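Local coordinates for lovastatin nonaketide synthase, polyketide synthase component (Aspergillus terreus, PDB 7CPX), which builds the nonaketide backbone of lovastatin, producing carrier-bound dihydromonacolin L from malonyl-CoA, S-adenosyl-L-methionine and NADPH together with its partner LovC, at residues Trp1725-Ala1730 / Val1758-Ala1763. The protein carries 2 engineered substitutions. Numbering follows the deposited sequence.
Sequences WLTENA and VLDVDA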
ATOM      1  N   TRP A1725     -13.506 -74.283  31.574  1.00126.03           N
ATOM      2  CA  TRP A1725     -12.455 -74.423  32.570  1.00126.03           C
ATOM      3  C   TRP A1725     -12.907 -73.780  33.871  1.00126.03           C
ATOM      4  O   TRP A1725     -13.604 -72.763  33.862  1.00126.03           O
ATOM      5  CB  TRP A1725     -11.155 -73.775  32.090  1.00126.03           C
ATOM      6  CG  TRP A1725     -10.460 -74.541  31.010  1.00126.03           C
ATOM      7  CD1 TRP A1725      -9.398 -75.383  31.156  1.00126.03           C
ATOM      8  CD2 TRP A1725     -10.776 -74.535  29.613  1.00126.03           C
ATOM      9  NE1 TRP A1725      -9.033 -75.903  29.940  1.00126.03           N
ATOM     10  CE2 TRP A1725      -9.863 -75.396  28.975  1.00126.03           C
ATOM     11  CE3 TRP A1725     -11.739 -73.879  28.841  1.00126.03           C
ATOM     12  CZ2 TRP A1725      -9.888 -75.626  27.602  1.00126.03           C
ATOM     13  CZ3 TRP A1725     -11.758 -74.101  27.476  1.00126.03           C
ATOM     14  CH2 TRP A1725     -10.841 -74.970  26.871  1.00126.03           C
ATOM     15  N   LEU A1726     -12.529 -74.392  34.989  1.00127.40           N
ATOM     16  CA  LEU A1726     -12.827 -73.870  36.317  1.00127.40           C
ATOM     17  C   LEU A1726     -11.520 -73.509  37.003  1.00127.40           C
ATOM     18  O   LEU A1726     -10.620 -74.349  37.106  1.00127.40           O
ATOM     19  CB  LEU A1726     -13.599 -74.891  37.151  1.00127.40           C
ATOM     20  CG  LEU A1726     -14.923 -75.395  36.580  1.00127.40           C
ATOM     21  CD1 LEU A1726     -15.633 -76.236  37.621  1.00127.40           C
ATOM     22  CD2 LEU A1726     -15.795 -74.235  36.132  1.00127.40           C
ATOM     23  N   THR A1727     -11.424 -72.273  37.482  1.00123.63           N
ATOM     24  CA  THR A1727     -10.237 -71.781  38.160  1.00123.63           C
ATOM     25  C   THR A1727     -10.619 -71.286  39.547  1.00123.63           C
ATOM     26  O   THR A1727     -11.722 -70.776  39.756  1.00123.63           O
ATOM     27  CB  THR A1727      -9.577 -70.650  37.369  1.00123.63           C
ATOM     28  OG1 THR A1727     -10.385 -69.469  37.442  1.00123.63           O
ATOM     29  CG2 THR A1727      -9.405 -71.046  35.912  1.00123.63           C
ATOM     30  N   GLU A1728      -9.699 -71.445  40.495  1.00124.89           N
ATOM     31  CA  GLU A1728      -9.922 -71.043  41.884  1.00124.89           C
ATOM     32  C   GLU A1728      -9.230 -69.702  42.102  1.00124.89           C
ATOM     33  O   GLU A1728      -8.050 -69.637  42.447  1.00124.89           O
ATOM     34  CB  GLU A1728      -9.409 -72.105  42.847  1.00124.89           C
ATOM     35  CG  GLU A1728      -9.526 -71.720  44.314  1.00124.89           C
ATOM     36  CD  GLU A1728      -9.176 -72.862  45.246  1.00124.89           C
ATOM     37  OE1 GLU A1728      -8.742 -73.923  44.751  1.00124.89           O
ATOM     38  OE2 GLU A1728      -9.334 -72.700  46.475  1.00124.89           O
ATOM     39  N   ASN A1729      -9.983 -68.622  41.903  1.00119.30           N
ATOM     40  CA  ASN A1729      -9.475 -67.266  42.098  1.00119.30           C
ATOM     41  C   ASN A1729      -8.184 -67.060  41.312  1.00119.30           C
ATOM     42  O   ASN A1729      -7.144 -66.675  41.853  1.00119.30           O
ATOM     43  CB  ASN A1729      -9.270 -66.971  43.583  1.00119.30           C
ATOM     44  CG  ASN A1729      -9.451 -65.506  43.912  1.00119.30           C
ATOM     45  OD1 ASN A1729      -9.476 -64.659  43.021  1.00119.30           O
ATOM     46  ND2 ASN A1729      -9.580 -65.199  45.195  1.00119.30           N
ATOM     47  N   ALA A1730      -8.260 -67.329  40.008  1.00117.75           N
ATOM     48  CA  ALA A1730      -7.071 -67.277  39.164  1.00117.75           C
ATOM     49  C   ALA A1730      -6.439 -65.894  39.185  1.00117.75           C
ATOM     50  O   ALA A1730      -5.221 -65.754  39.346  1.00117.75           O
ATOM     51  CB  ALA A1730      -7.437 -67.667  37.733  1.00117.75           C
ATOM     52  N   VAL A1758     -14.547 -69.826  30.771  1.00123.12           N
ATOM     53  CA  VAL A1758     -13.729 -69.880  31.975  1.00123.12           C
ATOM     54  C   VAL A1758     -14.557 -69.353  33.136  1.00123.12           C
ATOM     55  O   VAL A1758     -15.243 -68.332  33.011  1.00123.12           O
ATOM     56  CB  VAL A1758     -12.423 -69.071  31.822  1.00123.12           C
ATOM     57  CG1 VAL A1758     -11.735 -69.421  30.515  1.00123.12           C
ATOM     58  CG2 VAL A1758     -12.702 -67.582  31.903  1.00123.12           C
ATOM     59  N   LEU A1759     -14.493 -70.053  34.263  1.00125.35           N
ATOM     60  CA  LEU A1759     -15.253 -69.710  35.459  1.00125.35           C
ATOM     61  C   LEU A1759     -14.267 -69.534  36.605  1.00125.35           C
ATOM     62  O   LEU A1759     -13.702 -70.516  37.099  1.00125.35           O
ATOM     63  CB  LEU A1759     -16.283 -70.790  35.775  1.00125.35           C
ATOM     64  CG  LEU A1759     -17.716 -70.295  35.969  1.00125.35           C
ATOM     65  CD1 LEU A1759     -18.676 -71.469  36.026  1.00125.35           C
ATOM     66  CD2 LEU A1759     -17.825 -69.453  37.228  1.00125.35           C
ATOM     67  N   ASP A1760     -14.055 -68.288  37.015  1.00122.41           N
ATOM     68  CA  ASP A1760     -13.143 -67.972  38.105  1.00122.41           C
ATOM     69  C   ASP A1760     -13.940 -67.855  39.398  1.00122.41           C
ATOM     70  O   ASP A1760     -14.846 -67.022  39.503  1.00122.41           O
ATOM     71  CB  ASP A1760     -12.386 -66.676  37.819  1.00122.41           C
ATOM     72  CG  ASP A1760     -11.269 -66.424  38.810  1.00122.41           C
ATOM     73  OD1 ASP A1760     -10.957 -67.342  39.598  1.00122.41           O
ATOM     74  OD2 ASP A1760     -10.704 -65.311  38.804  1.00122.41           O
ATOM     75  N   VAL A1761     -13.596 -68.682  40.379  1.00124.66           N
ATOM     76  CA  VAL A1761     -14.308 -68.758  41.646  1.00124.66           C
ATOM     77  C   VAL A1761     -13.366 -68.276  42.738  1.00124.66           C
ATOM     78  O   VAL A1761     -12.296 -68.862  42.947  1.00124.66           O
ATOM     79  CB  VAL A1761     -14.798 -70.185  41.930  1.00124.66           C
ATOM     80  CG1 VAL A1761     -15.714 -70.205  43.137  1.00124.66           C
ATOM     81  CG2 VAL A1761     -15.498 -70.755  40.708  1.00124.66           C
ATOM     82  N   ASP A1762     -13.761 -67.210  43.435  1.00124.88           N
ATOM     83  CA  ASP A1762     -12.959 -66.723  44.551  1.00124.88           C
ATOM     84  C   ASP A1762     -12.816 -67.773  45.643  1.00124.88           C
ATOM     85  O   ASP A1762     -11.804 -67.781  46.353  1.00124.88           O
ATOM     86  CB  ASP A1762     -13.581 -65.451  45.126  1.00124.88           C
ATOM     87  CG  ASP A1762     -15.017 -65.650  45.568  1.00124.88           C
ATOM     88  OD1 ASP A1762     -15.552 -66.761  45.369  1.00124.88           O
ATOM     89  OD2 ASP A1762     -15.610 -64.696  46.112  1.00124.88           O
ATOM     90  N   ALA A1763     -13.802 -68.654  45.792  1.00128.20           N
ATOM     91  CA  ALA A1763     -13.733 -69.741  46.765  1.00128.20           C
ATOM     92  C   ALA A1763     -14.540 -70.906  46.211  1.00128.20           C
ATOM     93  O   ALA A1763     -15.763 -70.807  46.079  1.00128.20           O
ATOM     94  CB  ALA A1763     -14.263 -69.297  48.125  1.00128.20           C
TER
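D1760 OD1 accepts two hydrogen bonds, one from strand residue T1727 and one from A1730 in the loop that follows. A1730 N donates to D1760 OD1 over 2.7 Å, on the syn side and 34° out of the carboxylate plane. From the same face, but steeper, T1727 OG1 donates to D1760 OD1 across 3.1 Å, 55° above the plane; the two side chains cross at about a right angle. D1760 CG is anti to its backbone N (chi1 -171°) and T1727 OG1 lies between its own N and carbonyl carbon, the positions from which the two groups meet. D1760 OD2 has a weak bond to W1731 N; with the A1730 N bond, it ties buried D1760 to the loop after strand 1720-1728.

The backbone evidence is that of parallel strands in register, T1727 opposite D1760. L1759 N donates to W1725 O and L1759 O accepts from T1727 N, the latter at 2.9 Å and almost straight, so its two partners flank L1726; V1761 N then reaches T1727 O. These strands are the two ends of a beta-alpha-beta crossover through helix 1735-1750, inside a mixed sheet that continues to strands 1689-1693 and 1797-1801. W1725 packs on L1744 of that helix, and A1730 on its I1741.

The other sheet face carries the apolar pair: L1726 CD2 lies 3.5 Å from L1759 CB, the two side chains side by side and pointing the same way, with helix 1775-1784 against both through V1776 and L1779. Just past strand 1720-1728, N1729 N makes a weak bond to V1761 O, and N1729 ND2 comes within 3.6 Å of D1762 O, while D1762 OD2 accepts from K1802 N.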